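Integron cassette protein VCH_CASS2 (Vibrio cholerae, PDB 3GK6) probably binds cationic, drug-like molecules as a small effector-binding module encoded on a mobile integron gene cassette. Local coordinates at residues V73-F84 with R148-Y157; G113-T121 with L131-F139. All blocks are in the same frame, centred on the assembly; numbering follows the deposited sequence. Where two conformers were deposited one is given.

In the fold
From the N terminus the chain runs through strand 18-39 and two helices before reaching strand 73-78, the first half of interaction 1. Its partner, strand 152-156, comes more than sixty residues later, so this pairing closes a long loop and joins two neighbouring strands of the antiparallel barrel. Interaction 2 lies wholly within that loop: strand 106-121 is followed by helix 126-139, which folds straight back across it. The chain then returns to the barrel at 148-157. The two contacts meet side by side, with Trp-132 of the helix reaching Tyr-77 and Glu-155, and Phe-139 packing on Arg-148. Together they tie the helix to strands well separated in the barrel.

Interaction 1: V73-F84 with R148-Y157; sequences VYGLYTNYESDF and RAYTTDFEYY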
loop_
_atom_site.group_PDB
_atom_site.type_symbol
_atom_site.label_atom_id
_atom_site.label_comp_id
_atom_site.label_asym_id
_atom_site.label_seq_id
_atom_site.Cartn_x
_atom_site.Cartn_y
_atom_site.Cartn_z
ATOM N N VAL A 73 -7.182 4.878 -4.948
ATOM C CA VAL A 73 -6.771 3.481 -4.875
ATOM C C VAL A 73 -5.519 3.317 -4.023
ATOM O O VAL A 73 -4.584 4.111 -4.119
ATOM C CB VAL A 73 -6.555 2.897 -6.283
ATOM C CG1 VAL A 73 -6.108 1.446 -6.193
ATOM C CG2 VAL A 73 -7.861 3.012 -7.087
ATOM N N TYR A 74 -5.524 2.284 -3.187
ATOM C CA TYR A 74 -4.486 2.078 -2.187
ATOM C C TYR A 74 -4.047 0.630 -2.138
ATOM O O TYR A 74 -4.817 -0.283 -2.477
ATOM C CB TYR A 74 -5.018 2.402 -0.789
ATOM C CG TYR A 74 -5.482 3.816 -0.599
ATOM C CD1 TYR A 74 -4.604 4.796 -0.138
ATOM C CD2 TYR A 74 -6.802 4.172 -0.850
ATOM C CE1 TYR A 74 -5.041 6.102 0.058
ATOM C CE2 TYR A 74 -7.247 5.473 -0.658
ATOM C CZ TYR A 74 -6.359 6.430 -0.213
ATOM O OH TYR A 74 -6.793 7.719 -0.027
ATOM N N GLY A 75 -2.813 0.441 -1.683
ATOM C CA GLY A 75 -2.327 -0.855 -1.256
ATOM C C GLY A 75 -2.054 -0.783 0.237
ATOM O O GLY A 75 -1.084 -0.169 0.657
ATOM N N LEU A 76 -2.936 -1.361 1.048
ATOM C CA LEU A 76 -2.716 -1.402 2.487
ATOM C C LEU A 76 -1.825 -2.551 2.936
ATOM O O LEU A 76 -1.942 -3.680 2.441
ATOM C CB LEU A 76 -4.046 -1.520 3.232
ATOM C CG LEU A 76 -4.741 -0.297 3.783
ATOM C CD1 LEU A 76 -4.827 0.832 2.757
ATOM C CD2 LEU A 76 -6.116 -0.715 4.292
ATOM N N TYR A 77 -0.954 -2.254 3.895
ATOM C CA TYR A 77 -0.171 -3.260 4.584
ATOM C C TYR A 77 -0.493 -3.157 6.073
ATOM O O TYR A 77 -0.291 -2.108 6.686
ATOM C CB TYR A 77 1.311 -3.043 4.315
ATOM C CG TYR A 77 1.655 -3.200 2.844
ATOM C CD1 TYR A 77 2.205 -4.387 2.363
ATOM C CD2 TYR A 77 1.398 -2.176 1.934
ATOM C CE1 TYR A 77 2.517 -4.538 1.027
ATOM C CE2 TYR A 77 1.706 -2.313 0.584
ATOM C CZ TYR A 77 2.266 -3.501 0.142
ATOM O OH TYR A 77 2.582 -3.663 -1.188
ATOM N N THR A 78 -1.014 -4.239 6.641
ATOM C CA THR A 78 -1.615 -4.160 7.965
ATOM C C THR A 78 -1.669 -5.545 8.606
ATOM O O THR A 78 -1.194 -6.529 8.020
ATOM C CB THR A 78 -3.036 -3.542 7.857
ATOM O OG1 THR A 78 -3.559 -3.243 9.160
ATOM C CG2 THR A 78 -3.980 -4.496 7.120
ATOM N N ASN A 79 -2.238 -5.616 9.807
ATOM C CA ASN A 79 -2.292 -6.864 10.573
ATOM C C ASN A 79 -0.953 -7.589 10.599
ATOM O O ASN A 79 -0.863 -8.772 10.279
ATOM C CB ASN A 79 -3.388 -7.781 10.035
ATOM C CG ASN A 79 -4.767 -7.145 10.106
ATOM O OD1 ASN A 79 -5.070 -6.380 11.028
ATOM N ND2 ASN A 79 -5.613 -7.458 9.129
ATOM N N TYR A 80 0.096 -6.865 10.974
ATOM C CA TYR A 80 1.439 -7.424 10.972
ATOM C C TYR A 80 1.588 -8.481 12.049
ATOM O O TYR A 80 1.345 -8.210 13.221
ATOM C CB TYR A 80 2.465 -6.328 11.221
ATOM C CG TYR A 80 2.761 -5.433 10.022
ATOM C CD1 TYR A 80 3.710 -5.805 9.080
ATOM C CD2 TYR A 80 2.131 -4.205 9.873
ATOM C CE1 TYR A 80 4.009 -4.998 7.992
ATOM C CE2 TYR A 80 2.420 -3.376 8.769
ATOM C CZ TYR A 80 3.368 -3.784 7.846
ATOM O OH TYR A 80 3.686 -2.992 6.768
ATOM N N GLU A 81 1.999 -9.679 11.648
ATOM C CA GLU A 81 2.277 -10.744 12.597
ATOM C C GLU A 81 3.292 -10.251 13.619
ATOM O O GLU A 81 3.146 -10.486 14.811
ATOM C CB GLU A 81 2.821 -11.984 11.876
ATOM C CG GLU A 81 2.982 -13.219 12.775
ATOM C CD GLU A 81 3.813 -14.319 12.121
ATOM O OE1 GLU A 81 4.303 -14.110 10.989
ATOM O OE2 GLU A 81 3.976 -15.394 12.742
ATOM N N SER A 82 4.312 -9.544 13.143
ATOM C CA SER A 82 5.403 -9.103 14.000
ATOM C C SER A 82 6.020 -7.815 13.468
ATOM O O SER A 82 5.497 -6.725 13.692
ATOM C CB SER A 82 6.467 -10.192 14.059
ATOM O OG SER A 82 6.687 -10.719 12.760
ATOM N N ASP A 83 7.140 -7.953 12.767
ATOM C CA ASP A 83 7.786 -6.822 12.112
ATOM C C ASP A 83 7.936 -7.131 10.621
ATOM O O ASP A 83 7.142 -7.882 10.062
ATOM C CB ASP A 83 9.142 -6.532 12.752
ATOM C CG ASP A 83 10.111 -7.696 12.627
ATOM O OD1 ASP A 83 9.747 -8.725 12.015
ATOM O OD2 ASP A 83 11.242 -7.580 13.144
ATOM N N PHE A 84 8.956 -6.573 9.982
ATOM C CA PHE A 84 9.131 -6.761 8.542
ATOM C C PHE A 84 9.493 -8.206 8.156
ATOM O O PHE A 84 9.435 -8.579 6.979
ATOM C CB PHE A 84 10.154 -5.768 7.987
ATOM C CG PHE A 84 11.549 -5.973 8.509
ATOM C CD1 PHE A 84 12.420 -6.835 7.867
ATOM C CD2 PHE A 84 11.990 -5.297 9.635
ATOM C CE1 PHE A 84 13.704 -7.025 8.340
ATOM C CE2 PHE A 84 13.275 -5.485 10.114
ATOM C CZ PHE A 84 14.133 -6.350 9.465
ATOM N N ARG A 148 9.149 2.305 13.080
ATOM C CA ARG A 148 7.894 1.881 12.474
ATOM C C ARG A 148 6.898 1.386 13.508
ATOM O O ARG A 148 7.266 0.735 14.488
ATOM C CB ARG A 148 8.142 0.819 11.409
ATOM C CG ARG A 148 8.775 1.397 10.172
ATOM C CD ARG A 148 8.897 0.371 9.097
ATOM N NE ARG A 148 7.607 -0.092 8.602
ATOM C CZ ARG A 148 7.488 -1.101 7.749
ATOM N NH1 ARG A 148 8.581 -1.719 7.329
ATOM N NH2 ARG A 148 6.303 -1.491 7.320
ATOM N N ALA A 149 5.631 1.710 13.286
ATOM C CA ALA A 149 4.582 1.319 14.216
ATOM C C ALA A 149 4.036 -0.077 13.902
ATOM O O ALA A 149 3.464 -0.737 14.773
ATOM C CB ALA A 149 3.462 2.350 14.203
ATOM N N TYR A 150 4.211 -0.519 12.654
ATOM C CA TYR A 150 3.672 -1.806 12.209
ATOM C C TYR A 150 2.192 -1.932 12.573
ATOM O O TYR A 150 1.739 -2.949 13.111
ATOM C CB TYR A 150 4.482 -2.984 12.763
ATOM C CG TYR A 150 5.894 -3.049 12.223
ATOM C CD1 TYR A 150 6.144 -3.400 10.892
ATOM C CD2 TYR A 150 6.978 -2.759 13.034
ATOM C CE1 TYR A 150 7.432 -3.454 10.396
ATOM C CE2 TYR A 150 8.268 -2.812 12.545
ATOM C CZ TYR A 150 8.490 -3.163 11.229
ATOM O OH TYR A 150 9.776 -3.216 10.754
ATOM N N THR A 151 1.456 -0.874 12.261
ATOM C CA THR A 151 0.015 -0.831 12.423
ATOM C C THR A 151 -0.605 -0.959 11.038
ATOM O O THR A 151 -0.943 -2.057 10.592
ATOM C CB THR A 151 -0.416 0.508 13.034
ATOM O OG1 THR A 151 0.381 1.558 12.469
ATOM C CG2 THR A 151 -0.194 0.499 14.530
ATOM N N THR A 152 -0.755 0.175 10.371
ATOM C CA THR A 152 -1.137 0.184 8.966
ATOM C C THR A 152 -0.305 1.158 8.128
ATOM O O THR A 152 -0.255 2.353 8.416
ATOM C CB THR A 152 -2.631 0.465 8.774
ATOM O OG1 THR A 152 -3.384 -0.547 9.461
ATOM C CG2 THR A 152 -2.978 0.424 7.293
ATOM N N ASP A 153 0.356 0.614 7.103
ATOM C CA ASP A 153 1.112 1.392 6.132
ATOM C C ASP A 153 0.355 1.335 4.808
ATOM O O ASP A 153 -0.445 0.424 4.590
ATOM C CB ASP A 153 2.507 0.773 5.943
ATOM C CG ASP A 153 3.259 0.610 7.258
ATOM O OD1 ASP A 153 3.270 1.572 8.064
ATOM O OD2 ASP A 153 3.847 -0.475 7.482
ATOM N N PHE A 154 0.609 2.274 3.900
ATOM C CA PHE A 154 -0.107 2.211 2.632
ATOM C C PHE A 154 0.587 2.850 1.448
ATOM O O PHE A 154 1.249 3.886 1.573
ATOM C CB PHE A 154 -1.548 2.745 2.759
ATOM C CG PHE A 154 -1.640 4.199 3.183
ATOM C CD1 PHE A 154 -1.673 5.213 2.241
ATOM C CD2 PHE A 154 -1.729 4.538 4.528
ATOM C CE1 PHE A 154 -1.785 6.552 2.627
ATOM C CE2 PHE A 154 -1.829 5.860 4.922
ATOM C CZ PHE A 154 -1.852 6.874 3.974
ATOM N N GLU A 155 0.419 2.199 0.300
ATOM C CA GLU A 155 0.714 2.792 -0.987
ATOM C C GLU A 155 -0.535 3.567 -1.378
ATOM O O GLU A 155 -1.637 3.065 -1.214
ATOM C CB GLU A 155 0.933 1.687 -2.033
ATOM C CG GLU A 155 2.128 0.815 -1.745
ATOM C CD GLU A 155 2.005 -0.570 -2.362
ATOM O OE1 GLU A 155 0.935 -0.908 -2.918
ATOM O OE2 GLU A 155 2.990 -1.307 -2.269
ATOM N N TYR A 156 -0.367 4.778 -1.890
ATOM C CA TYR A 156 -1.492 5.543 -2.427
ATOM C C TYR A 156 -1.158 5.835 -3.871
ATOM O O TYR A 156 -0.151 6.491 -4.159
ATOM C CB TYR A 156 -1.736 6.841 -1.636
ATOM C CG TYR A 156 -2.611 7.857 -2.358
ATOM C CD1 TYR A 156 -3.760 7.464 -3.032
ATOM C CD2 TYR A 156 -2.288 9.221 -2.346
ATOM C CE1 TYR A 156 -4.567 8.390 -3.696
ATOM C CE2 TYR A 156 -3.080 10.150 -3.012
ATOM C CZ TYR A 156 -4.216 9.726 -3.685
ATOM O OH TYR A 156 -5.010 10.638 -4.348
ATOM N N TYR A 157 -1.990 5.324 -4.779
ATOM C CA TYR A 157 -1.711 5.435 -6.202
ATOM C C TYR A 157 -2.287 6.748 -6.698
ATOM O O TYR A 157 -3.362 6.800 -7.303
ATOM C CB TYR A 157 -2.205 4.190 -6.971
ATOM C CG TYR A 157 -1.392 2.976 -6.574
ATOM C CD1 TYR A 157 -0.189 2.686 -7.221
ATOM C CD2 TYR A 157 -1.776 2.168 -5.512
ATOM C CE1 TYR A 157 0.585 1.624 -6.847
ATOM C CE2 TYR A 157 -0.992 1.076 -5.125
ATOM C CZ TYR A 157 0.189 0.814 -5.806
ATOM O OH TYR A 157 0.998 -0.244 -5.458
HETATM O O HOH W 1 -6.003 6.612 -6.807
HETATM O O HOH W 2 0.168 -3.491 -3.023
HETATM O O HOH W 3 -3.369 -4.006 12.066
HETATM O O HOH W 4 -0.775 -4.521 12.457
#
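Four residue pairs, from Tyr-74 with Tyr-156 to Tyr-77 with Asp-153, set strands 73-78 and 152-156 antiparallel, their axes 4.5 Å apart at closest and their directions 155° apart. Gly-75 with Glu-155 and Tyr-77 with Asp-153 are the hydrogen-bonded pairs; the bond from Tyr-77 N to Asp-153 O (2.8 Å) is almost straight, at 175°. On the face carrying Tyr-77, Glu-155 is gripped at both oxygens. With CG anti to its carbonyl carbon (chi1 -63°), Tyr-77 brings OH to Glu-155 OE2 (2.6 Å), donating from above the carboxylate plane; Tyr-157 OH does the same to Glu-155 OE1 (2.6 Å), where a water also donates. Gly-75 leaves room for this carboxylate, which lies over the place a side chain would take. A polyether, probably from the crystallisation liquor, lies about 4 Å from the Glu-155 side chain and may mark a pocket.

Beyond the strands, Asp-83 CA sits over the centre of one face of Tyr-150, 3.8 Å from the ring centroid, and Arg-148 CB over the other, offset toward the rim. The Tyr-150 edge meets the face of Tyr-80 in a T-shaped pair. Arg-148 NH2 makes a salt bridge to Asp-153 OD2 (2.7 Å), which also accepts a weak bond from Tyr-80 OH. On the opposite sheet face the edge of Tyr-74 leans on the Phe-154 ring, and Tyr-156 lies nearly parallel to Tyr-74 but slid apart.

Phe-30 of strand 18-39 stacks on Tyr-74 and meets Phe-154 edge-to-face. Strand 88-94 flanks 73-78 and strand 162-168 flanks 152-156, while Trp-132 of helix 126-139 bonds to Glu-155 OE2 and packs against Tyr-77.

Interaction 2: G113-T121 with L131-F139; sequences GKYVTFSAT and LWNEVWNYF
Phe-118 holds CG anti to its carbonyl carbon (chi1 -62°), carrying the ring from the strand to the helix, and Tyr-138 has CG opposite the backbone N (chi1 180°), placing its ring face before the edge of the phenylalanine. The contact is a strand-helix unit of the antiparallel barrel of this effector-binding family, with helix 126-139 returning across strand 106-121 after a short connection. Over the segments 113-121 and 131-139 the two directions differ by 145°, and the axes come within 8.9 Å.

No hydrogen bond crosses this interface; it is a buried apolar layer centred on the Phe-118 ring. Val-135 turns its CG2 branch over one face of that ring, offset toward the rim and 3.7 Å from Phe-118 CD1, a CH-pi contact. The ring's outer edge is met by the last turn of the helix. Phe-118 CZ touches Tyr-138 CB at 3.8 Å and points toward the tyrosine ring face in an offset edge-to-face pair. On the same outer rim, Phe-118 CE1 lies 4.2 Å from Phe-139 CE2. The phenylalanine is thus bounded by a methyl over one face and by two aromatic residues at its edge, which probably limits how far it can tilt.

Two residues earlier on the strand, Val-116 sends CG1 to Tyr-138 CE2 (4.3 Å). Met-22 of strand 18-39 touches Val-116, Phe-118 and Tyr-138, joining this end of the layer to the neighbouring strand. At the other end Leu-131 divides its two methyls: CD2 rests 3.7 Å from the Phe-118 carbonyl oxygen, O, while CD1 lies equally close, 3.8 Å, to Phe-118 CB and Ala-120 CB.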
loop_
_atom_site.group_PDB
_atom_site.type_symbol
_atom_site.label_atom_id
_atom_site.label_comp_id
_atom_site.label_asym_id
_atom_site.label_seq_id
_atom_site.Cartn_x
_atom_site.Cartn_y
_atom_site.Cartn_z
ATOM N N GLY A 113 -3.018 9.357 12.162
ATOM C CA GLY A 113 -1.773 9.203 12.891
ATOM C C GLY A 113 -0.597 9.908 12.255
ATOM O O GLY A 113 -0.761 10.664 11.299
ATOM N N LYS A 114 0.586 9.660 12.805
ATOM C CA LYS A 114 1.807 10.253 12.299
ATOM C C LYS A 114 2.464 9.288 11.327
ATOM O O LYS A 114 2.669 8.115 11.636
ATOM C CB LYS A 114 2.773 10.587 13.434
ATOM C CG LYS A 114 4.002 11.340 12.954
ATOM C CD LYS A 114 4.694 12.104 14.067
ATOM C CE LYS A 114 5.504 11.200 14.965
ATOM N NZ LYS A 114 6.289 12.000 15.966
ATOM N N TYR A 115 2.774 9.797 10.148
ATOM C CA TYR A 115 3.367 8.990 9.101
ATOM C C TYR A 115 4.586 9.690 8.524
ATOM O O TYR A 115 4.690 10.914 8.561
ATOM C CB TYR A 115 2.379 8.810 7.958
ATOM C CG TYR A 115 1.185 7.958 8.282
ATOM C CD1 TYR A 115 1.134 6.620 7.892
ATOM C CD2 TYR A 115 0.103 8.490 8.956
ATOM C CE1 TYR A 115 0.029 5.844 8.178
ATOM C CE2 TYR A 115 -1.000 7.730 9.248
ATOM C CZ TYR A 115 -1.039 6.416 8.860
ATOM O OH TYR A 115 -2.163 5.682 9.158
ATOM N N VAL A 116 5.494 8.887 7.993
ATOM C CA VAL A 116 6.537 9.365 7.098
ATOM C C VAL A 116 6.108 8.948 5.696
ATOM O O VAL A 116 5.891 7.765 5.442
ATOM C CB VAL A 116 7.884 8.720 7.444
ATOM C CG1 VAL A 116 8.890 9.087 6.434
ATOM C CG2 VAL A 116 8.339 9.180 8.847
ATOM N N THR A 117 5.958 9.920 4.801
ATOM C CA THR A 117 5.462 9.640 3.457
ATOM C C THR A 117 6.550 9.879 2.412
ATOM O O THR A 117 7.226 10.911 2.421
ATOM C CB THR A 117 4.206 10.483 3.130
ATOM O OG1 THR A 117 3.152 10.163 4.050
ATOM C CG2 THR A 117 3.724 10.219 1.701
ATOM N N PHE A 118 6.701 8.907 1.521
ATOM C CA PHE A 118 7.677 8.976 0.443
ATOM C C PHE A 118 6.895 9.119 -0.848
ATOM O O PHE A 118 5.803 8.556 -0.992
ATOM C CB PHE A 118 8.497 7.678 0.385
ATOM C CG PHE A 118 9.304 7.403 1.634
ATOM C CD1 PHE A 118 8.684 6.970 2.798
ATOM C CD2 PHE A 118 10.679 7.561 1.636
ATOM C CE1 PHE A 118 9.423 6.708 3.945
ATOM C CE2 PHE A 118 11.425 7.301 2.785
ATOM C CZ PHE A 118 10.792 6.872 3.936
ATOM N N SER A 119 7.453 9.843 -1.804
ATOM C CA SER A 119 6.789 9.968 -3.091
ATOM C C SER A 119 7.760 9.862 -4.268
ATOM O O SER A 119 8.885 10.343 -4.216
ATOM C CB SER A 119 5.986 11.264 -3.172
ATOM O OG SER A 119 5.314 11.355 -4.415
ATOM N N ALA A 120 7.309 9.206 -5.327
ATOM C CA ALA A 120 8.122 9.120 -6.535
ATOM C C ALA A 120 7.209 9.024 -7.755
ATOM O O ALA A 120 6.046 8.623 -7.653
ATOM C CB ALA A 120 9.066 7.908 -6.463
ATOM N N THR A 121 7.758 9.385 -8.911
ATOM C CA THR A 121 7.023 9.380 -10.167
ATOM C C THR A 121 7.879 8.670 -11.203
ATOM O O THR A 121 9.074 8.935 -11.311
ATOM C CB THR A 121 6.728 10.836 -10.614
ATOM O OG1 THR A 121 5.929 11.479 -9.604
ATOM C CG2 THR A 121 6.004 10.873 -11.974
ATOM N N LEU A 131 10.365 2.591 -4.911
ATOM C CA LEU A 131 10.095 3.479 -3.784
ATOM C C LEU A 131 10.187 2.700 -2.467
ATOM O O LEU A 131 10.649 3.229 -1.464
ATOM C CB LEU A 131 8.749 4.198 -3.941
ATOM C CG LEU A 131 8.502 5.341 -2.942
ATOM C CD1 LEU A 131 9.593 6.406 -3.001
ATOM C CD2 LEU A 131 7.124 5.953 -3.202
ATOM N N TRP A 132 9.766 1.439 -2.470
ATOM C CA TRP A 132 9.873 0.640 -1.252
ATOM C C TRP A 132 11.340 0.488 -0.838
ATOM O O TRP A 132 11.644 0.424 0.340
ATOM C CB TRP A 132 9.190 -0.732 -1.392
ATOM C CG TRP A 132 7.742 -0.725 -1.045
ATOM C CD1 TRP A 132 6.684 -0.793 -1.918
ATOM C CD2 TRP A 132 7.172 -0.632 0.267
ATOM N NE1 TRP A 132 5.497 -0.756 -1.226
ATOM C CE2 TRP A 132 5.766 -0.665 0.116
ATOM C CE3 TRP A 132 7.714 -0.541 1.559
ATOM C CZ2 TRP A 132 4.892 -0.598 1.208
ATOM C CZ3 TRP A 132 6.838 -0.478 2.650
ATOM C CH2 TRP A 132 5.445 -0.510 2.461
ATOM N N ASN A 133 12.249 0.460 -1.813
ATOM C CA ASN A 133 13.677 0.401 -1.501
ATOM C C ASN A 133 14.142 1.635 -0.739
ATOM O O ASN A 133 14.966 1.532 0.175
ATOM C CB ASN A 133 14.517 0.233 -2.772
ATOM C CG ASN A 133 14.392 -1.151 -3.377
ATOM O OD1 ASN A 133 14.244 -2.147 -2.663
ATOM N ND2 ASN A 133 14.470 -1.223 -4.708
ATOM N N GLU A 134 13.613 2.800 -1.112
ATOM C CA GLU A 134 13.910 4.037 -0.391
ATOM C C GLU A 134 13.397 3.945 1.040
ATOM O O GLU A 134 14.068 4.372 1.979
ATOM C CB GLU A 134 13.279 5.257 -1.073
ATOM C CG GLU A 134 13.812 5.551 -2.462
ATOM C CD GLU A 134 15.276 5.960 -2.446
ATOM O OE1 GLU A 134 15.735 6.510 -1.422
ATOM O OE2 GLU A 134 15.968 5.735 -3.459
ATOM N N VAL A 135 12.203 3.387 1.201
ATOM C CA VAL A 135 11.636 3.178 2.532
ATOM C C VAL A 135 12.577 2.299 3.375
ATOM O O VAL A 135 12.913 2.640 4.512
ATOM C CB VAL A 135 10.228 2.531 2.453
ATOM C CG1 VAL A 135 9.725 2.165 3.843
ATOM C CG2 VAL A 135 9.242 3.461 1.752
ATOM N N TRP A 136 12.992 1.171 2.799
ATOM C CA TRP A 136 13.929 0.250 3.442
ATOM C C TRP A 136 15.199 0.957 3.907
ATOM O O TRP A 136 15.606 0.824 5.057
ATOM C CB TRP A 136 14.321 -0.883 2.479
ATOM C CG TRP A 136 13.305 -1.986 2.331
ATOM C CD1 TRP A 136 12.241 -2.012 1.478
ATOM C CD2 TRP A 136 13.278 -3.231 3.042
ATOM N NE1 TRP A 136 11.547 -3.187 1.621
ATOM C CE2 TRP A 136 12.163 -3.955 2.574
ATOM C CE3 TRP A 136 14.086 -3.801 4.031
ATOM C CZ2 TRP A 136 11.834 -5.219 3.063
ATOM C CZ3 TRP A 136 13.757 -5.057 4.514
ATOM C CH2 TRP A 136 12.642 -5.751 4.029
ATOM N N ASN A 137 15.826 1.696 3.000
ATOM C CA ASN A 137 17.086 2.376 3.289
ATOM C C ASN A 137 16.908 3.368 4.417
ATOM O O ASN A 137 17.769 3.507 5.290
ATOM C CB ASN A 137 17.638 3.083 2.043
ATOM C CG ASN A 137 18.067 2.106 0.959
ATOM O OD1 ASN A 137 18.181 2.470 -0.215
ATOM N ND2 ASN A 137 18.298 0.856 1.347
ATOM N N TYR A 138 15.775 4.056 4.400
ATOM C CA TYR A 138 15.512 5.057 5.416
ATOM C C TYR A 138 15.403 4.460 6.818
ATOM O O TYR A 138 16.029 4.951 7.748
ATOM C CB TYR A 138 14.249 5.848 5.094
ATOM C CG TYR A 138 13.944 6.895 6.135
ATOM C CD1 TYR A 138 14.672 8.076 6.193
ATOM C CD2 TYR A 138 12.935 6.700 7.069
ATOM C CE1 TYR A 138 14.395 9.042 7.154
ATOM C CE2 TYR A 138 12.650 7.660 8.026
ATOM C CZ TYR A 138 13.383 8.829 8.062
ATOM O OH TYR A 138 13.105 9.781 9.021
ATOM N N PHE A 139 14.609 3.409 6.974
ATOM C CA PHE A 139 14.337 2.887 8.312
ATOM C C PHE A 139 15.452 1.980 8.816
ATOM O O PHE A 139 15.626 1.800 10.023
ATOM C CB PHE A 139 12.984 2.180 8.361
ATOM C CG PHE A 139 11.817 3.124 8.424
ATOM C CD1 PHE A 139 11.405 3.658 9.640
ATOM C CD2 PHE A 139 11.136 3.488 7.273
ATOM C CE1 PHE A 139 10.328 4.534 9.704
ATOM C CE2 PHE A 139 10.058 4.357 7.330
ATOM C CZ PHE A 139 9.651 4.885 8.546
#